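PDB 5V8K: p800 reaction center core protein from Heliobacterium modesticaldum, which forms the homodimeric core of the heliobacterial photosynthetic reaction centre, binding bacteriochlorophylls and chlorophyll and contributing to the site of a [4Fe-4S] cluster. Local coordinates for residues 316-319 and 320-324; 391-394 and 395-398; 441-444 and 445-449. All coordinates share one frame; numbering follows the deposited sequence.

Interaction 1. Residues 316-319 and 320-324; sequences KFLA and LIMFG. With GBF (Bacteriochlorophyll g), chain B.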
loop_
_atom_site.group_PDB
_atom_site.type_symbol
_atom_site.label_atom_id
_atom_site.label_comp_id
_atom_site.label_asym_id
_atom_site.label_seq_id
_atom_site.Cartn_x
_atom_site.Cartn_y
_atom_site.Cartn_z
ATOM N N LYS A 316 7.162 32.468 2.000
ATOM C CA LYS A 316 7.740 32.737 0.688
ATOM C C LYS A 316 8.713 31.632 0.295
ATOM O O LYS A 316 8.697 31.142 -0.838
ATOM C CB LYS A 316 8.480 34.077 0.683
ATOM C CG LYS A 316 7.648 35.280 1.018
ATOM C CD LYS A 316 8.329 36.548 0.535
ATOM C CE LYS A 316 7.698 37.803 1.127
ATOM N NZ LYS A 316 8.630 38.981 0.898
ATOM N N PHE A 317 9.589 31.257 1.223
ATOM C CA PHE A 317 10.595 30.256 0.931
ATOM C C PHE A 317 9.966 28.887 0.714
ATOM O O PHE A 317 10.270 28.205 -0.271
ATOM C CB PHE A 317 11.621 30.205 2.052
ATOM C CG PHE A 317 12.753 29.311 1.750
ATOM C CD1 PHE A 317 13.852 29.766 1.059
ATOM C CD2 PHE A 317 12.706 27.991 2.127
ATOM C CE1 PHE A 317 14.905 28.897 0.767
ATOM C CE2 PHE A 317 13.741 27.132 1.824
ATOM C CZ PHE A 317 14.834 27.593 1.146
ATOM N N LEU A 318 9.101 28.448 1.626
ATOM C CA LEU A 318 8.499 27.141 1.400
ATOM C C LEU A 318 7.603 27.142 0.173
ATOM O O LEU A 318 7.552 26.140 -0.535
ATOM C CB LEU A 318 7.717 26.664 2.615
ATOM C CG LEU A 318 7.459 25.162 2.613
ATOM C CD1 LEU A 318 8.752 24.394 2.707
ATOM C CD2 LEU A 318 6.526 24.722 3.771
ATOM N N ALA A 319 6.919 28.257 -0.121
ATOM C CA ALA A 319 6.106 28.299 -1.328
ATOM C C ALA A 319 6.966 28.149 -2.567
ATOM O O ALA A 319 6.523 27.597 -3.574
ATOM C CB ALA A 319 5.294 29.617 -1.401
ATOM N N LEU A 320 8.160 28.709 -2.547
ATOM C CA LEU A 320 9.018 28.564 -3.702
ATOM C C LEU A 320 9.421 27.093 -3.917
ATOM O O LEU A 320 9.421 26.612 -5.050
ATOM C CB LEU A 320 10.231 29.465 -3.533
ATOM C CG LEU A 320 11.223 29.361 -4.691
ATOM C CD1 LEU A 320 10.552 29.834 -5.977
ATOM C CD2 LEU A 320 12.438 30.216 -4.416
ATOM N N ILE A 321 9.719 26.364 -2.832
ATOM C CA ILE A 321 10.013 24.932 -2.907
ATOM C C ILE A 321 8.828 24.155 -3.477
ATOM O O ILE A 321 9.001 23.253 -4.310
ATOM C CB ILE A 321 10.401 24.413 -1.515
ATOM C CG1 ILE A 321 11.706 25.075 -1.037
ATOM C CG2 ILE A 321 10.526 22.910 -1.514
ATOM C CD1 ILE A 321 12.866 25.079 -2.060
ATOM N N MET A 322 7.611 24.471 -3.017
ATOM C CA MET A 322 6.428 23.747 -3.467
ATOM C C MET A 322 6.157 24.004 -4.947
ATOM O O MET A 322 5.749 23.104 -5.679
ATOM C CB MET A 322 5.214 24.146 -2.627
ATOM C CG MET A 322 5.191 23.577 -1.217
ATOM S SD MET A 322 3.735 24.217 -0.333
ATOM C CE MET A 322 3.966 23.583 1.323
ATOM N N PHE A 323 6.373 25.225 -5.402
ATOM C CA PHE A 323 6.266 25.496 -6.824
ATOM C C PHE A 323 7.301 24.689 -7.606
ATOM O O PHE A 323 6.999 24.126 -8.664
ATOM C CB PHE A 323 6.433 26.997 -7.061
ATOM C CG PHE A 323 6.386 27.381 -8.510
ATOM C CD1 PHE A 323 5.194 27.335 -9.215
ATOM C CD2 PHE A 323 7.523 27.778 -9.181
ATOM C CE1 PHE A 323 5.146 27.684 -10.550
ATOM C CE2 PHE A 323 7.471 28.117 -10.533
ATOM C CZ PHE A 323 6.289 28.068 -11.209
ATOM N N GLY A 324 8.530 24.637 -7.102
ATOM C CA GLY A 324 9.586 23.877 -7.748
ATOM C C GLY A 324 9.292 22.394 -7.824
ATOM O O GLY A 324 9.848 21.703 -8.678
HETATM MG MG GBF B . 15.775 24.009 -7.764
HETATM C CHA GBF B . 17.637 21.756 -9.709
HETATM C CHB GBF B . 17.596 23.170 -5.124
HETATM C CHC GBF B . 14.223 26.632 -6.219
HETATM C CHD GBF B . 14.659 25.349 -10.923
HETATM N NA GBF B . 17.172 22.658 -7.440
HETATM C C1A GBF B . 17.725 21.701 -8.205
HETATM C C2A GBF B . 18.895 20.974 -7.596
HETATM C C3A GBF B . 18.483 21.142 -6.126
HETATM C C4A GBF B . 17.720 22.415 -6.235
HETATM C CMA GBF B . 17.622 19.989 -5.570
HETATM C CAA GBF B . 20.294 21.559 -7.849
HETATM C CBA GBF B . 21.153 20.749 -8.821
HETATM C CGA GBF B . 21.982 19.710 -8.083
HETATM O O1A GBF B . 23.209 19.780 -8.052
HETATM O O2A GBF B . 21.356 18.453 -7.694
HETATM N NB GBF B . 15.925 24.763 -5.901
HETATM C C1B GBF B . 16.704 24.317 -4.930
HETATM C C2B GBF B . 16.532 25.144 -3.823
HETATM C C3B GBF B . 15.590 26.088 -4.169
HETATM C C4B GBF B . 15.207 25.804 -5.466
HETATM C CMB GBF B . 17.279 25.003 -2.522
HETATM C CAB GBF B . 15.060 27.212 -3.374
HETATM C CBB GBF B . 15.502 27.662 -2.225
HETATM N NC GBF B . 14.759 25.631 -8.448
HETATM C C1C GBF B . 14.122 26.518 -7.682
HETATM C C2C GBF B . 13.152 27.521 -8.168
HETATM C C3C GBF B . 13.434 27.076 -9.529
HETATM C C4C GBF B . 14.291 25.991 -9.661
HETATM C CMC GBF B . 11.767 27.067 -7.705
HETATM C CAC GBF B . 12.765 27.686 -10.702
HETATM C CBC GBF B . 11.809 28.846 -10.568
HETATM N ND GBF B . 15.986 23.747 -9.763
HETATM C C1D GBF B . 15.577 24.223 -10.927
HETATM C C2D GBF B . 16.047 23.618 -12.349
HETATM C C3D GBF B . 16.826 22.705 -11.657
HETATM C C4D GBF B . 16.825 22.753 -10.234
HETATM C CMD GBF B . 15.825 23.882 -13.808
HETATM C CAD GBF B . 17.567 21.500 -12.056
HETATM O OBD GBF B . 18.121 21.104 -13.140
HETATM C CBD GBF B . 18.142 20.886 -10.819
HETATM C CGD GBF B . 17.810 19.428 -10.741
HETATM O O1D GBF B . 16.761 19.001 -10.300
HETATM O O2D GBF B . 18.751 18.459 -11.211
HETATM C CED GBF B . 18.304 17.105 -11.322
#
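The ring of Phe317 is met obliquely by Ile321, with CE2 4.1 Å from Ile321 CG1, and also obliquely by the vinyl group of a bacteriochlorophyll g, whose CBB lies 3.3 Å from Phe317 CE1. Phe313 lies against the same phenyl group, and Trp397 of helix 376-401 joins it edge-to-face. CBC of the same pigment lies more loosely off the edge of the Phe323 ring, close to its plane. Phe317 and Ile321 are one turn apart on helix 311-344, predicted to cross the membrane here, and regular i to i+4 backbone bonds, such as Ile321 N to Phe317 O (3.2 Å), set them on the same side of the helix. Leu320, with CG trans to its backbone N (chi1 179°), brings CD1 to 3.5 Å from the pigment methyl CMC, while Ile321 CD1 packs on the vinyl carbon CAB. An alanine at Leu320 is likely to leave that methyl without its aliphatic neighbour and open a gap beside the macrocycle. At Gly324 the methyl CMC comes to 3.9 Å from CA, where a beta carbon would be crowded by it. On another side of the helix, Leu318 CD2 rests 3.7 Å from Met322 CE, the end of an extended thioether chain.

Interaction 2. Residues 391-394 and 395-398; sequences FTMV and PMWR. With GBF (Bacteriochlorophyll g), chain T.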
loop_
_atom_site.group_PDB
_atom_site.type_symbol
_atom_site.label_atom_id
_atom_site.label_comp_id
_atom_site.label_asym_id
_atom_site.label_seq_id
_atom_site.Cartn_x
_atom_site.Cartn_y
_atom_site.Cartn_z
ATOM N N PHE A 391 9.947 18.078 -4.137
ATOM C CA PHE A 391 8.935 17.503 -3.258
ATOM C C PHE A 391 9.554 17.031 -1.940
ATOM O O PHE A 391 9.107 17.408 -0.855
ATOM C CB PHE A 391 8.263 16.364 -4.040
ATOM C CG PHE A 391 7.169 15.656 -3.326
ATOM C CD1 PHE A 391 5.955 16.264 -3.100
ATOM C CD2 PHE A 391 7.321 14.336 -2.969
ATOM C CE1 PHE A 391 4.939 15.577 -2.461
ATOM C CE2 PHE A 391 6.332 13.642 -2.345
ATOM C CZ PHE A 391 5.145 14.253 -2.072
ATOM N N THR A 392 10.598 16.194 -2.026
ATOM C CA THR A 392 11.326 15.759 -0.838
ATOM C C THR A 392 11.844 16.945 -0.030
ATOM O O THR A 392 11.860 16.912 1.200
ATOM C CB THR A 392 12.487 14.835 -1.251
ATOM O OG1 THR A 392 11.962 13.691 -1.935
ATOM C CG2 THR A 392 13.206 14.346 -0.031
ATOM N N MET A 393 12.279 17.999 -0.700
ATOM C CA MET A 393 12.798 19.160 0.019
ATOM C C MET A 393 11.725 19.892 0.842
ATOM O O MET A 393 12.089 20.703 1.714
ATOM C CB MET A 393 13.426 20.171 -0.952
ATOM C CG MET A 393 14.820 19.827 -1.480
ATOM S SD MET A 393 15.638 21.286 -2.184
ATOM C CE MET A 393 14.653 21.517 -3.659
ATOM N N VAL A 394 10.431 19.648 0.599
ATOM C CA VAL A 394 9.382 20.363 1.357
ATOM C C VAL A 394 9.499 19.991 2.838
ATOM O O VAL A 394 9.668 20.891 3.668
ATOM C CB VAL A 394 7.966 20.093 0.797
ATOM C CG1 VAL A 394 6.874 20.580 1.737
ATOM C CG2 VAL A 394 7.803 20.797 -0.574
ATOM N N PRO A 395 9.446 18.709 3.225
ATOM C CA PRO A 395 9.709 18.394 4.640
ATOM C C PRO A 395 11.122 18.763 5.099
ATOM O O PRO A 395 11.300 19.121 6.271
ATOM C CB PRO A 395 9.458 16.877 4.751
ATOM C CG PRO A 395 9.445 16.347 3.355
ATOM C CD PRO A 395 9.046 17.529 2.455
ATOM N N MET A 396 12.117 18.743 4.208
ATOM C CA MET A 396 13.488 19.071 4.604
ATOM C C MET A 396 13.617 20.533 5.026
ATOM O O MET A 396 14.258 20.846 6.039
ATOM C CB MET A 396 14.466 18.756 3.473
ATOM C CG MET A 396 14.500 17.290 3.109
ATOM S SD MET A 396 15.609 16.892 1.735
ATOM C CE MET A 396 17.122 17.198 2.579
ATOM N N TRP A 397 13.038 21.448 4.249
ATOM C CA TRP A 397 13.156 22.847 4.627
ATOM C C TRP A 397 12.250 23.197 5.804
ATOM O O TRP A 397 12.552 24.140 6.542
ATOM C CB TRP A 397 12.899 23.766 3.439
ATOM C CG TRP A 397 14.050 23.740 2.471
ATOM C CD1 TRP A 397 14.054 23.183 1.223
ATOM C CD2 TRP A 397 15.367 24.283 2.667
ATOM N NE1 TRP A 397 15.266 23.359 0.628
ATOM C CE2 TRP A 397 16.096 24.039 1.483
ATOM C CE3 TRP A 397 15.999 24.958 3.717
ATOM C CZ2 TRP A 397 17.442 24.407 1.332
ATOM C CZ3 TRP A 397 17.340 25.359 3.550
ATOM C CH2 TRP A 397 18.040 25.068 2.364
ATOM N N ARG A 398 11.222 22.393 6.065
ATOM C CA ARG A 398 10.443 22.579 7.287
ATOM C C ARG A 398 11.222 22.145 8.540
ATOM O O ARG A 398 11.113 22.794 9.587
ATOM C CB ARG A 398 9.113 21.831 7.158
ATOM C CG ARG A 398 8.131 22.483 6.136
ATOM C CD ARG A 398 6.947 21.583 5.881
ATOM N NE ARG A 398 6.054 21.489 7.029
ATOM C CZ ARG A 398 4.847 20.925 6.973
ATOM N NH1 ARG A 398 4.417 20.434 5.827
ATOM N NH2 ARG A 398 4.031 20.907 8.032
HETATM MG MG GBF T . 22.915 22.054 3.308
HETATM C CHA GBF T . 24.223 23.852 6.022
HETATM C CHB GBF T . 19.913 22.302 4.670
HETATM C CHC GBF T . 21.842 20.827 0.312
HETATM C CHD GBF T . 26.294 22.008 1.991
HETATM N NA GBF T . 22.216 22.889 4.959
HETATM C C1A GBF T . 22.754 23.602 5.951
HETATM C C2A GBF T . 21.877 24.293 6.933
HETATM C C3A GBF T . 20.685 23.347 6.746
HETATM C C4A GBF T . 20.957 22.811 5.376
HETATM C CMA GBF T . 20.634 22.206 7.757
HETATM C CAA GBF T . 21.662 25.787 6.595
HETATM C CBA GBF T . 20.850 26.029 5.323
HETATM C CGA GBF T . 20.633 27.519 5.159
HETATM O O1A GBF T . 20.215 28.187 6.100
HETATM O O2A GBF T . 20.345 27.962 3.807
HETATM N NB GBF T . 21.054 21.778 2.509
HETATM C C1B GBF T . 19.935 21.776 3.272
HETATM C C2B GBF T . 18.879 21.403 2.475
HETATM C C3B GBF T . 19.416 21.011 1.261
HETATM C C4B GBF T . 20.821 21.142 1.360
HETATM C CMB GBF T . 17.417 21.432 2.869
HETATM C CAB GBF T . 18.528 20.588 0.170
HETATM C CBB GBF T . 18.804 20.478 -1.111
HETATM N NC GBF T . 23.876 21.561 1.569
HETATM C C1C GBF T . 23.302 21.046 0.485
HETATM C C2C GBF T . 24.034 20.547 -0.713
HETATM C C3C GBF T . 25.273 21.007 -0.104
HETATM C C4C GBF T . 25.171 21.531 1.178
HETATM C CMC GBF T . 23.982 18.997 -0.725
HETATM C CAC GBF T . 26.557 20.845 -0.815
HETATM C CBC GBF T . 26.596 20.272 -2.210
HETATM N ND GBF T . 24.775 22.712 3.738
HETATM C C1D GBF T . 26.026 22.652 3.286
HETATM C C2D GBF T . 27.259 23.272 4.142
HETATM C C3D GBF T . 26.361 23.689 5.130
HETATM C C4D GBF T . 24.979 23.380 4.944
HETATM C CMD GBF T . 28.727 23.395 3.959
HETATM C CAD GBF T . 26.453 24.508 6.359
HETATM O OBD GBF T . 27.444 24.879 7.072
HETATM C CBD GBF T . 25.098 24.512 7.021
HETATM C CGD GBF T . 25.027 23.722 8.296
HETATM O O1D GBF T . 24.750 22.534 8.324
HETATM O O2D GBF T . 25.305 24.334 9.559
HETATM C CED GBF T . 26.133 23.568 10.435
HETATM C C1 GBF T . 19.668 29.177 3.498
HETATM C C2 GBF T . 18.984 28.939 2.176
HETATM C C3 GBF T . 19.642 28.983 1.008
HETATM C C4 GBF T . 21.107 29.295 0.950
HETATM C C5 GBF T . 18.896 28.711 -0.279
#
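Met393 and Trp397 are joined twice, through backbone and through side chain. The backbone bond, Trp397 N to Met393 O, is short at 2.8 Å and fairly straight (164°); one residue on, the bond from Arg398 N to Val394 O is longer and more bent. The side-chain bond is weak: the indole NE1 donates to Met393 SD over 3.5 Å. With CG anti to the carbonyl carbon (chi1 -77°) and the chain extended at the next bond, the sulfur sits at the edge of the five-membered ring, 79° off its normal, in a Met-aromatic contact that would steady the indole.

One step of the usual i to i+4 pattern is missing, since Pro395 has no N-H. Instead of a donor, its CD faces Phe391 O at 3.3 Å, and that carbonyl accepts Val394 N. This is a proline kink within helix 376-401, a predicted membrane-spanning helix. The ring presses tightly on the preceding residue, and Val394 CB is just 3.2 Å from Pro395 CD.

Apolar contacts continue along the helix, where Thr392 CG2 meets Met396 SD obliquely at 3.9 Å. The hydroxyl of Thr392 turns back to Gly388 O.

Pigment contacts are made by Met393 and Trp397. A bacteriochlorophyll g places its methyl CMB over the centre of one indole face, 3.2 Å above the plane, and its vinyl carbon CBB lies 3.4 Å from Met393 SD.

Charge is concentrated at Arg398, which reaches beyond the helix: NH2 forms a salt bridge to Glu548 of the second subunit and a hydrogen bond to Ser545 O of that subunit, while NH1 donates to the keto oxygen OBD of an 8(1)-hydroxychlorophyll aF.

Interaction 3. Residues 441-444 and 445-449; sequences FYLA and IFFSL. With AOH (8(1)-OH-Chlorophyll aF), chain E.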
loop_
_atom_site.group_PDB
_atom_site.type_symbol
_atom_site.label_atom_id
_atom_site.label_comp_id
_atom_site.label_asym_id
_atom_site.label_seq_id
_atom_site.Cartn_x
_atom_site.Cartn_y
_atom_site.Cartn_z
ATOM N N PHE A 441 11.564 14.801 9.386
ATOM C CA PHE A 441 12.603 13.894 8.911
ATOM C C PHE A 441 12.001 12.627 8.316
ATOM O O PHE A 441 12.343 12.237 7.198
ATOM C CB PHE A 441 13.570 13.545 10.042
ATOM C CG PHE A 441 14.379 12.305 9.759
ATOM C CD1 PHE A 441 15.468 12.363 8.931
ATOM C CD2 PHE A 441 13.993 11.092 10.271
ATOM C CE1 PHE A 441 16.202 11.237 8.638
ATOM C CE2 PHE A 441 14.712 9.911 9.977
ATOM C CZ PHE A 441 15.829 9.983 9.158
ATOM N N TYR A 442 11.098 11.964 9.049
ATOM C CA TYR A 442 10.462 10.760 8.514
ATOM C C TYR A 442 9.754 11.064 7.209
ATOM O O TYR A 442 9.768 10.242 6.281
ATOM C CB TYR A 442 9.456 10.165 9.502
ATOM C CG TYR A 442 9.979 9.825 10.855
ATOM C CD1 TYR A 442 11.168 9.130 11.018
ATOM C CD2 TYR A 442 9.291 10.208 11.991
ATOM C CE1 TYR A 442 11.651 8.851 12.255
ATOM C CE2 TYR A 442 9.773 9.912 13.274
ATOM C CZ TYR A 442 10.963 9.211 13.394
ATOM O OH TYR A 442 11.512 8.937 14.653
ATOM N N LEU A 443 9.048 12.217 7.146
ATOM C CA LEU A 443 8.255 12.502 5.970
ATOM C C LEU A 443 9.162 12.706 4.764
ATOM O O LEU A 443 8.817 12.315 3.647
ATOM C CB LEU A 443 7.358 13.745 6.227
ATOM C CG LEU A 443 6.305 14.140 5.195
ATOM C CD1 LEU A 443 5.328 12.968 4.941
ATOM C CD2 LEU A 443 5.509 15.391 5.569
ATOM N N ALA A 444 10.330 13.310 4.964
ATOM C CA ALA A 444 11.250 13.448 3.842
ATOM C C ALA A 444 11.734 12.077 3.356
ATOM O O ALA A 444 11.843 11.840 2.144
ATOM C CB ALA A 444 12.409 14.357 4.219
ATOM N N ILE A 445 11.960 11.136 4.283
ATOM C CA ILE A 445 12.317 9.771 3.895
ATOM C C ILE A 445 11.228 9.164 3.015
ATOM O O ILE A 445 11.516 8.538 1.993
ATOM C CB ILE A 445 12.570 8.901 5.140
ATOM C CG1 ILE A 445 13.788 9.416 5.961
ATOM C CG2 ILE A 445 12.741 7.440 4.732
ATOM C CD1 ILE A 445 15.155 9.269 5.234
ATOM N N PHE A 446 9.966 9.298 3.435
ATOM C CA PHE A 446 8.819 8.816 2.657
ATOM C C PHE A 446 8.793 9.452 1.272
ATOM O O PHE A 446 8.637 8.765 0.259
ATOM C CB PHE A 446 7.493 9.167 3.360
ATOM C CG PHE A 446 7.129 8.286 4.519
ATOM C CD1 PHE A 446 6.947 6.934 4.350
ATOM C CD2 PHE A 446 6.916 8.834 5.771
ATOM C CE1 PHE A 446 6.588 6.102 5.457
ATOM C CE2 PHE A 446 6.573 8.035 6.882
ATOM C CZ PHE A 446 6.415 6.657 6.714
ATOM N N PHE A 447 8.845 10.787 1.228
ATOM C CA PHE A 447 8.761 11.526 -0.031
ATOM C C PHE A 447 9.917 11.180 -0.980
ATOM O O PHE A 447 9.782 11.302 -2.208
ATOM C CB PHE A 447 8.767 13.038 0.260
ATOM C CG PHE A 447 7.412 13.629 0.705
ATOM C CD1 PHE A 447 6.347 12.835 1.095
ATOM C CD2 PHE A 447 7.237 14.994 0.715
ATOM C CE1 PHE A 447 5.125 13.407 1.500
ATOM C CE2 PHE A 447 6.014 15.569 1.127
ATOM C CZ PHE A 447 4.965 14.758 1.507
ATOM N N SER A 448 11.067 10.780 -0.427
ATOM C CA SER A 448 12.256 10.530 -1.248
ATOM C C SER A 448 12.052 9.373 -2.204
ATOM O O SER A 448 12.818 9.232 -3.162
ATOM C CB SER A 448 13.493 10.268 -0.376
ATOM O OG SER A 448 13.468 8.960 0.205
ATOM N N LEU A 449 11.040 8.550 -1.975
ATOM C CA LEU A 449 10.658 7.555 -2.966
ATOM C C LEU A 449 10.246 8.153 -4.304
ATOM O O LEU A 449 10.328 7.441 -5.315
ATOM C CB LEU A 449 9.517 6.678 -2.455
ATOM C CG LEU A 449 9.922 5.879 -1.218
ATOM C CD1 LEU A 449 8.748 5.140 -0.643
ATOM C CD2 LEU A 449 11.044 4.877 -1.534
HETATM C C1 AOH E . 3.356 20.401 -4.674
HETATM C C2 AOH E . 2.392 19.361 -5.179
HETATM C C3 AOH E . 2.758 18.276 -5.849
HETATM C C4 AOH E . 4.172 18.006 -6.177
HETATM C C5 AOH E . 1.683 17.350 -6.335
HETATM C C6 AOH E . 1.303 17.654 -7.779
HETATM C C7 AOH E . 0.462 16.474 -8.212
HETATM C C8 AOH E . -0.044 16.379 -9.436
HETATM C C9 AOH E . 0.172 17.510 -10.397
HETATM C C10 AOH E . -0.935 15.211 -9.777
HETATM C C11 AOH E . -0.344 13.884 -10.189
HETATM C C15 AOH E . -0.114 11.221 -11.446
HETATM C C14 AOH E . -2.693 11.029 -11.509
HETATM C C13 AOH E . -1.456 11.821 -11.164
HETATM C C12 AOH E . -1.542 13.036 -10.589
HETATM N NB AOH E . 0.957 13.405 -1.603
HETATM N ND AOH E . 1.555 14.708 2.198
HETATM C C1A AOH E . 1.531 17.145 0.337
HETATM C C1B AOH E . 0.779 14.150 -2.715
HETATM C C1C AOH E . 1.172 11.047 0.266
HETATM C C1D AOH E . 1.691 14.030 3.346
HETATM C C2A AOH E . 1.762 18.391 -0.471
HETATM C C2B AOH E . 0.478 13.374 -3.832
HETATM C C2C AOH E . 1.395 9.909 1.030
HETATM C C2D AOH E . 1.903 14.892 4.406
HETATM C C3A AOH E . 1.196 17.870 -1.792
HETATM C C3B AOH E . 0.511 12.067 -3.358
HETATM C C3C AOH E . 1.598 10.350 2.323
HETATM C C3D AOH E . 1.905 16.171 3.857
HETATM C C4A AOH E . 1.075 16.376 -1.634
HETATM C C4B AOH E . 0.837 12.124 -2.004
HETATM C C4C AOH E . 1.481 11.747 2.236
HETATM C C4D AOH E . 1.727 16.038 2.481
HETATM C CAA AOH E . 3.228 18.798 -0.469
HETATM C CAB AOH E . 0.188 10.991 -4.279
HETATM C CAC AOH E . 1.927 9.478 3.456
HETATM C CAD AOH E . 2.235 17.608 4.063
HETATM C CBA AOH E . 3.394 20.244 -0.939
HETATM C CBB AOH E . -0.160 9.772 -3.990
HETATM C CBC AOH E . 1.091 9.684 4.676
HETATM C CBD AOH E . 2.062 18.319 2.760
HETATM C CED AOH E . -1.371 20.095 2.800
HETATM C CGA AOH E . 3.899 20.369 -2.346
HETATM C CGD AOH E . 0.994 19.377 2.875
HETATM C CHA AOH E . 1.727 17.256 1.799
HETATM C CHB AOH E . 0.860 15.634 -2.724
HETATM C CHC AOH E . 0.926 10.940 -1.163
HETATM C CHD AOH E . 1.646 12.556 3.430
HETATM C CMA AOH E . -0.169 18.460 -2.125
HETATM C CMB AOH E . 0.171 13.815 -5.245
HETATM C CMC AOH E . 1.444 8.486 0.552
HETATM C CMD AOH E . 2.060 14.451 5.834
HETATM N NA AOH E . 1.210 16.045 -0.339
HETATM N NC AOH E . 1.190 12.169 0.996
HETATM O O1 AOH E . 3.311 9.662 3.846
HETATM O O1A AOH E . 4.836 19.696 -2.759
HETATM O O1D AOH E . 1.273 20.554 3.019
HETATM O O2A AOH E . 2.964 20.695 -3.338
HETATM O O2D AOH E . -0.404 19.021 2.804
HETATM O OBD AOH E . 2.246 18.073 5.256
HETATM MG MG AOH E . 1.021 14.124 0.324
HETATM O O HOH W 1 -1.335 14.253 0.651
#
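Helix 437-447 lies beside the 8(1)-hydroxychlorophyll aF that acts as primary electron acceptor in heliobacterial reaction centres, and its residues Leu443 and Phe447, one turn apart, face that pigment together. Leu443 CG sits over one face of the Phe447 ring, displaced toward its rim, in a CH-pi contact 4.1 Å from the centroid and 18° off the normal; Leu443 CD1 comes to 3.5 Å from Phe447 CE1. The leucine also covers the pigment methyl CMD with CD2. Phe447 turns an edge to the macrocycle, bringing CZ to 3.5 Å from the pyrrole nitrogen ND. These residues meet the side of the chlorophyll opposite the water that ligates its magnesium at 2.4 Å, while the pigment hydroxyl O1 lies over a face of Phe446.

A second i to i+4 CH-pi pair of this helix points elsewhere. Ile445 CG1 stands over the Phe441 ring, 4.1 Å from the centroid, and both side chains, with Tyr442, line the pocket of a bound phospholipid. Tyr442 packs on Tyr542 of the second subunit.

Backbone bonds tie the two turns together, the straightest being Phe447 N to Leu443 O at 170°. Ser448 N still reaches Ala444 O, but along a more bent path. Its side chain, with OG between the backbone N and the carbonyl carbon (chi1 75°), turns back to donate to Ile445 O at 2.7 Å.

The three contacts run in series along the chain and lie side by side in space, with interaction 2 in the middle: its centre is about 10 Å from that of interaction 1 and about 9 Å from that of interaction 3, whereas the outer two do not touch and have centres about 17 Å apart. Helix 311-344 meets helix 376-401 where Ile321 CG2 lies 3.6 Å from Val394 CG2. Toward helix 437-447, the rings of Phe391 and Phe447 stack, and Pro395 CG packs 3.4 Å from Ala444 CA beside the kink. All three contribute to the surroundings of the 8(1)-hydroxychlorophyll aF, through Met322, Arg398 and Phe447 respectively.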